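Local coordinates for protein N-acetylglucosaminidase (Paenibacillus barengoltzii, PDB 6INX) that hydrolyses N-acetylglucosaminide linkages as a glycoside hydrolase of family 18, probably acting within the sugar core of N-linked glycans, at residues Phe209-Ser212 against Val213-Val217; Asn246-Arg249 against Gly250-Met254; Tyr261-Phe265 against Thr266-Ala270; Tyr272-Asn276 against Gly277-Tyr281; Ser299-Glu303 against Met304-Tyr308. All blocks are in the same frame, centred on the assembly; numbering follows the deposited sequence.

Contact 1: residues Phe209-Ser212 against Val213-Val217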
# COMPACT_ATOMS: atom_id res chain seq x y z
N PHE A 209 -4.57 1.35 -3.90
CA PHE A 209 -3.62 0.26 -3.78
C PHE A 209 -3.40 -0.31 -5.17
O PHE A 209 -4.36 -0.50 -5.93
CB PHE A 209 -4.19 -0.79 -2.82
CG PHE A 209 -4.36 -0.27 -1.42
CD1 PHE A 209 -3.33 -0.41 -0.50
CD2 PHE A 209 -5.52 0.36 -1.03
CE1 PHE A 209 -3.47 0.08 0.79
CE2 PHE A 209 -5.66 0.87 0.26
CZ PHE A 209 -4.63 0.71 1.17
N ARG A 210 -2.13 -0.53 -5.54
CA ARG A 210 -1.77 -0.76 -6.94
C ARG A 210 -1.34 -2.19 -7.25
O ARG A 210 -0.93 -2.46 -8.38
CB ARG A 210 -0.71 0.25 -7.40
CG ARG A 210 -1.05 1.71 -7.07
CD ARG A 210 -2.38 2.17 -7.69
NE ARG A 210 -2.34 2.17 -9.14
CZ ARG A 210 -3.42 2.10 -9.91
NH1 ARG A 210 -4.63 2.02 -9.37
NH2 ARG A 210 -3.28 2.10 -11.23
N ILE A 211 -1.43 -3.11 -6.30
CA ILE A 211 -0.96 -4.48 -6.50
C ILE A 211 -2.00 -5.30 -7.27
O ILE A 211 -3.20 -4.99 -7.29
CB ILE A 211 -0.58 -5.12 -5.16
CG1 ILE A 211 0.31 -6.37 -5.34
CG2 ILE A 211 -1.82 -5.45 -4.36
CD1 ILE A 211 1.62 -6.14 -6.08
N SER A 212 -1.52 -6.37 -7.91
CA SER A 212 -2.31 -7.29 -8.71
C SER A 212 -1.38 -8.45 -9.04
O SER A 212 -0.18 -8.38 -8.78
CB SER A 212 -2.82 -6.63 -10.01
OG SER A 212 -1.73 -6.26 -10.85
N VAL A 213 -1.94 -9.52 -9.63
CA VAL A 213 -1.09 -10.60 -10.14
C VAL A 213 -0.05 -10.04 -11.10
O VAL A 213 1.15 -10.30 -10.98
CB VAL A 213 -1.93 -11.68 -10.84
CG1 VAL A 213 -1.00 -12.67 -11.58
CG2 VAL A 213 -2.86 -12.41 -9.88
N ASP A 214 -0.51 -9.24 -12.07
CA ASP A 214 0.38 -8.71 -13.09
C ASP A 214 1.47 -7.84 -12.46
O ASP A 214 2.65 -7.97 -12.80
CB ASP A 214 -0.49 -7.93 -14.09
CG ASP A 214 0.31 -7.27 -15.20
OD1 ASP A 214 1.11 -7.94 -15.89
OD2 ASP A 214 0.09 -6.05 -15.40
N ALA A 215 1.09 -6.95 -11.53
CA ALA A 215 2.11 -6.11 -10.91
C ALA A 215 3.07 -6.92 -10.06
O ALA A 215 4.27 -6.61 -10.00
CB ALA A 215 1.45 -5.01 -10.07
N SER A 216 2.58 -7.98 -9.40
CA SER A 216 3.43 -8.82 -8.57
C SER A 216 4.43 -9.59 -9.42
O SER A 216 5.63 -9.61 -9.11
CB SER A 216 2.56 -9.77 -7.73
OG SER A 216 3.36 -10.61 -6.92
N VAL A 217 3.96 -10.23 -10.50
CA VAL A 217 4.86 -10.92 -11.42
C VAL A 217 5.95 -9.97 -11.91
O VAL A 217 7.14 -10.29 -11.89
CB VAL A 217 4.05 -11.53 -12.58
CG1 VAL A 217 5.00 -12.08 -13.65
CG2 VAL A 217 3.11 -12.62 -12.06

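Contact 2: residues Asn246-Arg249 against Gly250-Met254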
# COMPACT_ATOMS: atom_id res chain seq x y z
N ASN A 246 -22.99 2.84 -0.23
CA ASN A 246 -23.57 2.34 -1.48
C ASN A 246 -23.22 3.30 -2.62
O ASN A 246 -24.05 4.03 -3.16
CB ASN A 246 -25.07 2.17 -1.31
CG ASN A 246 -25.71 1.43 -2.47
OD1 ASN A 246 -25.04 0.94 -3.37
ND2 ASN A 246 -27.04 1.38 -2.46
N VAL A 247 -21.94 3.28 -2.98
CA VAL A 247 -21.38 4.13 -4.02
C VAL A 247 -20.45 3.27 -4.86
O VAL A 247 -19.70 2.45 -4.32
CB VAL A 247 -20.59 5.30 -3.39
CG1 VAL A 247 -19.92 6.15 -4.47
CG2 VAL A 247 -21.49 6.15 -2.50
N ASN A 248 -20.50 3.43 -6.19
CA ASN A 248 -19.59 2.71 -7.08
C ASN A 248 -19.68 1.19 -6.91
O ASN A 248 -18.68 0.48 -7.06
CB ASN A 248 -18.14 3.18 -6.92
CG ASN A 248 -17.24 2.79 -8.08
OD1 ASN A 248 -17.65 2.84 -9.24
ND2 ASN A 248 -16.01 2.39 -7.77
N ARG A 249 -20.88 0.69 -6.58
CA ARG A 249 -21.10 -0.75 -6.38
C ARG A 249 -20.22 -1.31 -5.27
O ARG A 249 -19.86 -2.49 -5.30
CB ARG A 249 -20.95 -1.56 -7.67
CG ARG A 249 -21.86 -1.11 -8.81
CD ARG A 249 -21.42 -1.73 -10.12
NE ARG A 249 -21.88 -0.93 -11.25
CZ ARG A 249 -21.20 0.10 -11.75
NH1 ARG A 249 -20.04 0.45 -11.23
NH2 ARG A 249 -21.70 0.78 -12.78
N GLY A 250 -19.89 -0.48 -4.29
CA GLY A 250 -19.09 -0.89 -3.15
C GLY A 250 -17.59 -0.90 -3.38
O GLY A 250 -16.85 -1.17 -2.42
N LEU A 251 -17.12 -0.65 -4.60
CA LEU A 251 -15.72 -0.81 -4.97
C LEU A 251 -14.95 0.48 -4.66
O LEU A 251 -15.37 1.57 -5.04
CB LEU A 251 -15.62 -1.15 -6.45
CG LEU A 251 -14.23 -1.46 -7.01
CD1 LEU A 251 -13.66 -2.72 -6.38
CD2 LEU A 251 -14.30 -1.63 -8.52
N TYR A 252 -13.84 0.33 -3.94
CA TYR A 252 -12.98 1.46 -3.56
C TYR A 252 -13.69 2.42 -2.60
O TYR A 252 -13.58 3.64 -2.71
CB TYR A 252 -12.34 2.18 -4.76
CG TYR A 252 -11.73 1.20 -5.73
CD1 TYR A 252 -11.05 0.08 -5.27
CD2 TYR A 252 -11.87 1.36 -7.10
CE1 TYR A 252 -10.51 -0.84 -6.14
CE2 TYR A 252 -11.33 0.44 -7.98
CZ TYR A 252 -10.66 -0.66 -7.48
OH TYR A 252 -10.12 -1.60 -8.33
N GLN A 253 -14.44 1.84 -1.67
CA GLN A 253 -15.16 2.55 -0.63
C GLN A 253 -14.55 2.23 0.73
O GLN A 253 -13.92 1.19 0.92
CB GLN A 253 -16.63 2.13 -0.60
CG GLN A 253 -17.36 2.35 -1.91
CD GLN A 253 -17.30 3.78 -2.37
OE1 GLN A 253 -17.66 4.70 -1.63
NE2 GLN A 253 -16.81 3.99 -3.59
N MET A 254 -14.77 3.13 1.68
CA MET A 254 -14.17 2.98 3.00
C MET A 254 -15.15 2.28 3.94
O MET A 254 -16.30 2.69 4.08
CB MET A 254 -13.78 4.34 3.59
CG MET A 254 -12.90 4.22 4.84
SD MET A 254 -12.72 5.76 5.75
CE MET A 254 -11.33 6.48 4.89

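Contact 3: residues Tyr261-Phe265 against Thr266-Ala270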
# COMPACT_ATOMS: atom_id res chain seq x y z
N TYR A 261 -11.85 -12.37 6.38
CA TYR A 261 -12.28 -13.47 5.54
C TYR A 261 -13.78 -13.40 5.30
O TYR A 261 -14.56 -13.11 6.21
CB TYR A 261 -11.94 -14.81 6.19
CG TYR A 261 -10.49 -15.17 6.10
CD1 TYR A 261 -9.89 -15.45 4.88
CD2 TYR A 261 -9.70 -15.23 7.24
CE1 TYR A 261 -8.56 -15.79 4.80
CE2 TYR A 261 -8.38 -15.56 7.18
CZ TYR A 261 -7.80 -15.84 5.96
OH TYR A 261 -6.47 -16.18 5.90
N GLY A 262 -14.18 -13.65 4.07
CA GLY A 262 -15.56 -13.81 3.74
C GLY A 262 -15.87 -15.28 3.55
O GLY A 262 -15.10 -16.17 3.92
N PRO A 263 -17.02 -15.56 2.96
CA PRO A 263 -17.39 -16.95 2.71
C PRO A 263 -16.41 -17.64 1.77
O PRO A 263 -15.80 -17.01 0.89
CB PRO A 263 -18.78 -16.83 2.06
CG PRO A 263 -19.29 -15.47 2.49
CD PRO A 263 -18.08 -14.61 2.58
N ASP A 264 -16.24 -18.95 1.95
CA ASP A 264 -15.50 -19.71 0.95
C ASP A 264 -16.35 -19.87 -0.31
O ASP A 264 -17.53 -19.51 -0.34
CB ASP A 264 -14.98 -21.04 1.50
CG ASP A 264 -16.09 -22.01 1.90
OD1 ASP A 264 -17.26 -21.84 1.53
OD2 ASP A 264 -15.76 -22.99 2.61
N PHE A 265 -15.74 -20.42 -1.36
CA PHE A 265 -16.47 -20.51 -2.62
C PHE A 265 -17.72 -21.39 -2.49
O PHE A 265 -18.74 -21.10 -3.11
CB PHE A 265 -15.59 -20.96 -3.77
CG PHE A 265 -16.26 -20.83 -5.11
CD1 PHE A 265 -16.37 -19.60 -5.73
CD2 PHE A 265 -16.85 -21.94 -5.71
CE1 PHE A 265 -17.01 -19.47 -6.94
CE2 PHE A 265 -17.49 -21.81 -6.93
CZ PHE A 265 -17.57 -20.57 -7.55
N THR A 266 -17.64 -22.47 -1.71
CA THR A 266 -18.84 -23.28 -1.44
C THR A 266 -19.99 -22.40 -0.97
O THR A 266 -21.11 -22.47 -1.51
CB THR A 266 -18.53 -24.32 -0.37
OG1 THR A 266 -17.37 -25.06 -0.74
CG2 THR A 266 -19.73 -25.26 -0.19
N GLU A 267 -19.73 -21.57 0.04
CA GLU A 267 -20.77 -20.73 0.63
C GLU A 267 -21.18 -19.60 -0.30
O GLU A 267 -22.35 -19.21 -0.33
CB GLU A 267 -20.28 -20.17 1.96
CG GLU A 267 -20.39 -21.16 3.10
CD GLU A 267 -21.73 -21.85 3.12
OE1 GLU A 267 -21.79 -23.06 2.83
OE2 GLU A 267 -22.73 -21.16 3.40
N LEU A 268 -20.23 -19.05 -1.06
CA LEU A 268 -20.57 -18.01 -2.04
C LEU A 268 -21.54 -18.56 -3.08
O LEU A 268 -22.54 -17.91 -3.42
CB LEU A 268 -19.31 -17.51 -2.73
CG LEU A 268 -18.35 -16.65 -1.91
CD1 LEU A 268 -17.07 -16.44 -2.71
CD2 LEU A 268 -18.99 -15.31 -1.55
N ALA A 269 -21.24 -19.74 -3.62
CA ALA A 269 -22.13 -20.34 -4.60
C ALA A 269 -23.50 -20.63 -4.00
O ALA A 269 -24.52 -20.44 -4.66
CB ALA A 269 -21.49 -21.63 -5.15
N ALA A 270 -23.53 -21.05 -2.74
CA ALA A 270 -24.80 -21.47 -2.13
C ALA A 270 -25.65 -20.28 -1.70
O ALA A 270 -26.89 -20.34 -1.81
CB ALA A 270 -24.53 -22.38 -0.93
O HOH W 1 -16.04 -25.44 1.57

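Contact 4: residues Tyr272-Asn276 against Gly277-Tyr281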
# COMPACT_ATOMS: atom_id res chain seq x y z
N TYR A 272 -24.58 -16.48 -1.78
CA TYR A 272 -24.26 -15.07 -2.04
C TYR A 272 -24.29 -14.67 -3.50
O TYR A 272 -24.74 -13.56 -3.81
CB TYR A 272 -22.88 -14.72 -1.46
CG TYR A 272 -22.83 -14.65 0.05
CD1 TYR A 272 -22.68 -15.80 0.81
CD2 TYR A 272 -22.93 -13.43 0.71
CE1 TYR A 272 -22.62 -15.74 2.20
CE2 TYR A 272 -22.87 -13.36 2.09
CZ TYR A 272 -22.71 -14.52 2.83
OH TYR A 272 -22.66 -14.49 4.21
N ILE A 273 -23.80 -15.50 -4.41
CA ILE A 273 -23.64 -15.06 -5.80
C ILE A 273 -25.03 -14.90 -6.41
O ILE A 273 -25.76 -15.89 -6.57
CB ILE A 273 -22.77 -16.02 -6.61
CG1 ILE A 273 -21.35 -16.06 -6.05
CG2 ILE A 273 -22.77 -15.59 -8.08
CD1 ILE A 273 -20.47 -17.15 -6.67
N ASP A 274 -25.39 -13.67 -6.75
CA ASP A 274 -26.71 -13.35 -7.31
C ASP A 274 -27.85 -13.92 -6.47
O ASP A 274 -28.82 -14.49 -6.98
CB ASP A 274 -26.80 -13.74 -8.78
CG ASP A 274 -25.97 -12.84 -9.66
OD1 ASP A 274 -26.01 -11.60 -9.43
OD2 ASP A 274 -25.31 -13.34 -10.58
N ARG A 275 -27.74 -13.75 -5.16
CA ARG A 275 -28.70 -14.29 -4.20
C ARG A 275 -28.70 -13.43 -2.95
O ARG A 275 -27.71 -12.76 -2.64
CB ARG A 275 -28.31 -15.73 -3.82
CG ARG A 275 -29.38 -16.50 -3.07
CD ARG A 275 -28.93 -17.94 -2.85
NE ARG A 275 -28.39 -18.49 -4.09
CZ ARG A 275 -29.10 -19.23 -4.94
NH1 ARG A 275 -30.37 -19.53 -4.67
NH2 ARG A 275 -28.54 -19.68 -6.05
N ASN A 276 -29.83 -13.43 -2.24
CA ASN A 276 -29.96 -12.77 -0.94
C ASN A 276 -29.61 -11.28 -1.00
O ASN A 276 -29.09 -10.71 -0.03
CB ASN A 276 -29.15 -13.49 0.15
CG ASN A 276 -29.79 -14.79 0.57
OD1 ASN A 276 -30.95 -14.82 0.97
ND2 ASN A 276 -29.03 -15.88 0.47
N GLY A 277 -29.89 -10.65 -2.13
CA GLY A 277 -29.64 -9.24 -2.31
C GLY A 277 -28.29 -8.90 -2.88
O GLY A 277 -28.06 -7.74 -3.24
N PHE A 278 -27.38 -9.86 -2.98
CA PHE A 278 -26.04 -9.62 -3.49
C PHE A 278 -26.05 -9.75 -5.01
O PHE A 278 -26.51 -10.76 -5.55
CB PHE A 278 -25.04 -10.60 -2.90
CG PHE A 278 -24.70 -10.32 -1.46
CD1 PHE A 278 -25.49 -10.81 -0.44
CD2 PHE A 278 -23.59 -9.55 -1.13
CE1 PHE A 278 -25.20 -10.56 0.88
CE2 PHE A 278 -23.29 -9.29 0.19
CZ PHE A 278 -24.09 -9.79 1.20
N VAL A 279 -25.53 -8.74 -5.68
CA VAL A 279 -25.41 -8.74 -7.13
C VAL A 279 -23.96 -9.00 -7.51
O VAL A 279 -23.04 -8.41 -6.93
CB VAL A 279 -25.89 -7.39 -7.71
CG1 VAL A 279 -25.76 -7.40 -9.22
CG2 VAL A 279 -27.32 -7.12 -7.28
N ARG A 280 -23.75 -9.90 -8.47
CA ARG A 280 -22.41 -10.11 -9.01
C ARG A 280 -22.11 -9.08 -10.10
O ARG A 280 -22.89 -8.89 -11.04
CB ARG A 280 -22.26 -11.52 -9.57
CG ARG A 280 -20.90 -11.76 -10.23
CD ARG A 280 -20.91 -13.06 -11.01
NE ARG A 280 -19.60 -13.43 -11.55
CZ ARG A 280 -19.12 -13.05 -12.74
NH1 ARG A 280 -19.82 -12.21 -13.52
NH2 ARG A 280 -17.94 -13.48 -13.15
N TYR A 281 -20.96 -8.43 -9.96
CA TYR A 281 -20.42 -7.53 -10.95
C TYR A 281 -19.09 -8.08 -11.45
O TYR A 281 -18.41 -8.84 -10.75
CB TYR A 281 -20.22 -6.14 -10.35
CG TYR A 281 -21.51 -5.54 -9.86
CD1 TYR A 281 -22.47 -5.07 -10.76
CD2 TYR A 281 -21.80 -5.47 -8.51
CE1 TYR A 281 -23.65 -4.53 -10.32
CE2 TYR A 281 -22.98 -4.93 -8.05
CZ TYR A 281 -23.91 -4.46 -8.97
OH TYR A 281 -25.09 -3.93 -8.52
O HOH W 2 -25.58 -9.86 -11.49

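Contact 5: residues Ser299-Glu303 against Met304-Tyr308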
# COMPACT_ATOMS: atom_id res chain seq x y z
N SER A 299 -15.01 -9.83 -2.38
CA SER A 299 -14.08 -10.05 -3.48
C SER A 299 -13.72 -11.53 -3.53
O SER A 299 -13.44 -12.14 -2.50
CB SER A 299 -12.79 -9.26 -3.22
OG SER A 299 -11.77 -9.70 -4.08
N TYR A 300 -13.67 -12.11 -4.74
CA TYR A 300 -13.40 -13.55 -4.84
C TYR A 300 -12.85 -13.87 -6.22
O TYR A 300 -12.75 -13.01 -7.08
CB TYR A 300 -14.67 -14.35 -4.50
CG TYR A 300 -15.80 -14.26 -5.51
CD1 TYR A 300 -16.47 -13.07 -5.72
CD2 TYR A 300 -16.21 -15.38 -6.22
CE1 TYR A 300 -17.51 -12.98 -6.64
CE2 TYR A 300 -17.26 -15.31 -7.14
CZ TYR A 300 -17.91 -14.10 -7.34
OH TYR A 300 -18.95 -14.02 -8.24
N ASP A 301 -12.48 -15.15 -6.41
CA ASP A 301 -12.10 -15.73 -7.69
C ASP A 301 -13.22 -16.66 -8.15
O ASP A 301 -13.85 -17.34 -7.32
CB ASP A 301 -10.84 -16.62 -7.52
CG ASP A 301 -9.58 -16.05 -8.19
OD1 ASP A 301 -9.67 -15.14 -9.05
OD2 ASP A 301 -8.47 -16.53 -7.84
N ASP A 302 -13.48 -16.69 -9.45
CA ASP A 302 -14.42 -17.68 -9.97
C ASP A 302 -13.86 -18.36 -11.21
O ASP A 302 -12.69 -18.18 -11.54
CB ASP A 302 -15.82 -17.06 -10.20
CG ASP A 302 -15.85 -16.01 -11.31
OD1 ASP A 302 -14.83 -15.78 -11.98
OD2 ASP A 302 -16.92 -15.42 -11.53
N GLU A 303 -14.68 -19.14 -11.92
CA GLU A 303 -14.17 -19.80 -13.13
C GLU A 303 -13.74 -18.78 -14.18
O GLU A 303 -12.80 -19.04 -14.95
CB GLU A 303 -15.22 -20.76 -13.70
CG GLU A 303 -15.68 -21.84 -12.72
CD GLU A 303 -16.94 -21.45 -11.95
OE1 GLU A 303 -17.03 -20.30 -11.46
OE2 GLU A 303 -17.84 -22.29 -11.85
N MET A 304 -14.39 -17.62 -14.21
CA MET A 304 -14.08 -16.59 -15.21
C MET A 304 -12.71 -15.96 -14.93
O MET A 304 -11.86 -15.87 -15.83
CB MET A 304 -15.19 -15.54 -15.19
CG MET A 304 -15.23 -14.55 -16.35
SD MET A 304 -16.72 -13.52 -16.27
CE MET A 304 -17.99 -14.69 -16.75
N SER A 305 -12.47 -15.54 -13.70
CA SER A 305 -11.16 -14.96 -13.38
C SER A 305 -10.05 -16.00 -13.46
O SER A 305 -8.94 -15.70 -13.89
CB SER A 305 -11.20 -14.28 -12.01
OG SER A 305 -11.55 -15.18 -10.97
N ILE A 306 -10.35 -17.25 -13.07
CA ILE A 306 -9.36 -18.31 -13.19
C ILE A 306 -8.97 -18.54 -14.66
O ILE A 306 -7.78 -18.68 -14.98
CB ILE A 306 -9.84 -19.59 -12.49
CG1 ILE A 306 -9.76 -19.41 -10.97
CG2 ILE A 306 -9.04 -20.80 -12.94
CD1 ILE A 306 -10.41 -20.55 -10.19
N ARG A 307 -9.95 -18.54 -15.58
CA ARG A 307 -9.57 -18.69 -17.00
C ARG A 307 -8.66 -17.56 -17.43
O ARG A 307 -7.67 -17.79 -18.14
CB ARG A 307 -10.79 -18.78 -17.93
CG ARG A 307 -10.52 -18.69 -19.48
CD ARG A 307 -9.73 -19.92 -19.87
NE ARG A 307 -9.41 -20.05 -21.27
CZ ARG A 307 -9.96 -20.94 -22.10
NH1 ARG A 307 -10.90 -21.80 -21.69
NH2 ARG A 307 -9.54 -20.98 -23.38
N TYR A 308 -8.96 -16.33 -17.02
CA TYR A 308 -8.08 -15.22 -17.38
C TYR A 308 -6.69 -15.40 -16.78
O TYR A 308 -5.68 -15.11 -17.44
CB TYR A 308 -8.68 -13.89 -16.93
CG TYR A 308 -9.68 -13.30 -17.92
CD1 TYR A 308 -9.25 -12.72 -19.10
CD2 TYR A 308 -11.04 -13.31 -17.64
CE1 TYR A 308 -10.16 -12.17 -20.00
CE2 TYR A 308 -11.96 -12.77 -18.54
CZ TYR A 308 -11.51 -12.21 -19.72
OH TYR A 308 -12.41 -11.66 -20.61

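Contact 1: residues Phe209-Ser212 against Val213-Val217
An N-cap at the start of helix 213-222 ties S212 to A215 and S216. S212 OG accepts the backbone N-H of A215, at 3.0 Å from OG to N. The bond is nearly straight, 167° at the hydrogen. The hydroxyl reaches it because OG stands between the backbone N and the carbonyl carbon (chi1 64°). S212 O accepts the backbone N-H of S216, 2.9 Å from S212 O to S216 N.

I211 adds an apolar touch. Its end atom CD1 reaches the turn and comes to 4.2 Å from A215 CB.

S212 OG has a second hydrogen bond, to T203 OG1, earlier in the same loop. S216 OG points elsewhere, to A160 O. R210 makes a salt bridge with D166 of the second subunit, so the cap lies close to the subunit interface.

With an alanine in place of S212, A215 N would probably lose its capping acceptor and T203 one of its partners.

The hydroxyl and carbonyl of one residue thus satisfy two amides of the first turn. This fixes where the helix starts, between barrel strands 179-183 and 230-235.

Contact 2: residues Asn246-Arg249 against Gly250-Met254
Q253 lays its amide end across V247, the two side chains crossing at about a right angle. Q253 OE1 comes to 3.5 Å from V247 CB. The same amide passes beside N248, where Q253 NE2 lies 3.7 Å from N248 CB.

All three residues belong to the loop between strands 237-241 and 260-264. Here the chain makes two overlapping tight turns, each closed by a bond from residue i+3 back to residue i. G250 N donates to V247 O at 2.9 Å. L251 N donates to N248 O at 3.1 Å. N248, R249 and G250 all have positive phi, so the turns wind left-handed. This backbone favours glycine at G250.

N248 holds the turn from its side chain. CG is anti to the backbone N (chi1 -163°), and this brings ND2 within bonding distance of L251 O. L251 also lies against its neighbour Y252, with CG over the centre of one ring face.

Outside the loop, T195 OG1 bonds to G250 O and to Q253 N. Y252 packs on E117 of the second subunit, and M254 on F191 of the same subunit. The loop therefore lies at the dimer interface as well as beside the antiparallel sheet.

L251 O collects two amide donors. N248 ND2 sits 2.9 Å from L251 O and Q253 NE2 sits 3.2 Å from it. They arrive from opposite faces of the carbonyl plane, one above and one below.

Contact 3: residues Tyr261-Phe265 against Thr266-Ala270
Strand 261-264 passes straight into helix 266-270, their short axes 71° apart and 5.8 Å at closest approach, so that P263 and D264 face E267 and L268. D264 is the N-cap. Its OD1 accepts the backbone N-H of E267 at 2.9 Å from OD1 to N, and the amide meets the oxygen nearly in line with its C-O bond. With chi1 at 64° the carboxylate folds back over its own backbone to that amide. D264 O accepts from L268 N at 2.8 Å.

The other carboxylate oxygen uses a water. D264 OD2 and T266 OG1 each lie 2.7 Å from water 1, which bridges the two side chains as they run side by side. T266 OG1 is also bonded to R330 N.

P263 and L268 cross at about a right angle, with P263 CB 3.9 Å from L268 CD2. P263 CB also touches E267 CB at 3.7 Å.

F265 turns the other way. Its ring lies near L268 CD1 and A269 CB and packs on R333 and L334 of helix 333-341.

A polar N-cap with an apolar pair between the residue before it and the fourth residue after it is a hydrophobic staple. Here the staple, P263 with L268, marks the passage from an outer strand of the antiparallel sheet into helix 265-272.

Contact 4: residues Tyr272-Asn276 against Gly277-Tyr281
F278 presents one ring face to the edge of Y272, and this T-shaped pair is the apolar centre of the contact. The ring centroids are 5.1 Å apart and the planes stand at 62°. Y272 CD2 does the touching, 3.7 Å from F278 CE1 and off toward the rim of the phenyl ring. Both side chains have CG anti to the carbonyl carbon and run alongside each other. R275 O meets the F278 ring in plane, at its edge. Both rings also rest on I298 of strand 297-299.

Cut back to an alanine, F278 would probably leave the Y272 ring without the face it leans on and open a gap beside I298.

D274 makes the polar link. Its OD1 accepts the backbone N-H of R280 at 3.0 Å from OD1 to N. The bond is almost straight at 175°, but it comes from above the carboxylate plane. Water 2 donates to D274 OD1 and to R280 O, a second link between the two residues. The guanidinium of R280 leads away and forms a salt bridge with D302.

F278 N donates to R275 O at 2.9 Å. This closes a type I' turn from R275 to F278, in which the backbone angles of G277 call for glycine. The return bond from R275 N to F278 O is weak. A type II turn from Y272 to R275 comes just before. Two tight turns in succession thus bring the chain out of helix 265-272 into strand 279-283, an outer strand of the antiparallel sheet.

Contact 5: residues Ser299-Glu303 against Met304-Tyr308
D301 reaches forward to S305, which pairs with D302 in a capping box at the start of helix 303-316. S305 OG donates to D301 OD1 at 2.7 Å and meets it from above the carboxylate plane. The D301 chi1 of -111° lies off the usual staggered positions, and at this angle OD1 comes to the serine hydroxyl. Its other oxygen, OD2, takes a salt bridge from K309 NZ and a hydrogen bond from A235 N. The buried carboxylate is therefore held by several partners, and K309 is likely to favour its negative charge.

D302 is the N-cap and makes the box with two reciprocal bonds. D302 OD1 accepts from S305 N at 2.9 Å, met nearly in line with its C-O bond. D302 N in turn donates to S305 OG, also at 2.9 Å. The serine hydroxyl thus gives its proton to D301 and receives the amide of D302. This uses both its donor and acceptor roles and fixes its rotation. D302 OD2 is taken up by R280. D302 O accepts from I306 N at 2.9 Å.

The I306 side chain lies close to that carbonyl and packs on L334 and L338 of helix 333-341.

E303 begins the helix proper. Its chain bends at the second torsion, and OE2 forms a salt bridge with R333 NE of the same neighbouring helix. The backbone carbonyl does the work within the turn: R307 N lies 3.0 Å from E303 O and stands 33° out of the carbonyl plane.

Overall arrangement
The five contacts follow one another along the chain in the order 1, 2, 3, 4, 5. Contact 1 starts a helix of the TIM barrel. Contacts 2 to 5 all lie between barrel strands 230-235 and 320-324. That segment holds the five-stranded antiparallel sheet, consistent with the insertion domain of many family 18 chitinases. Contact 5 leads the chain from this sheet into helix 303-316. Contacts 3, 4 and 5 touch one another, with centres 12 to 16 Å apart. R249 of contact 2 packs on Y281 of contact 4. Contact 1 touches none of the others, but contacts 1 and 2 both meet the second subunit. Caps and turns thus mark passages within barrel and sheet, and two lie at the subunit interface.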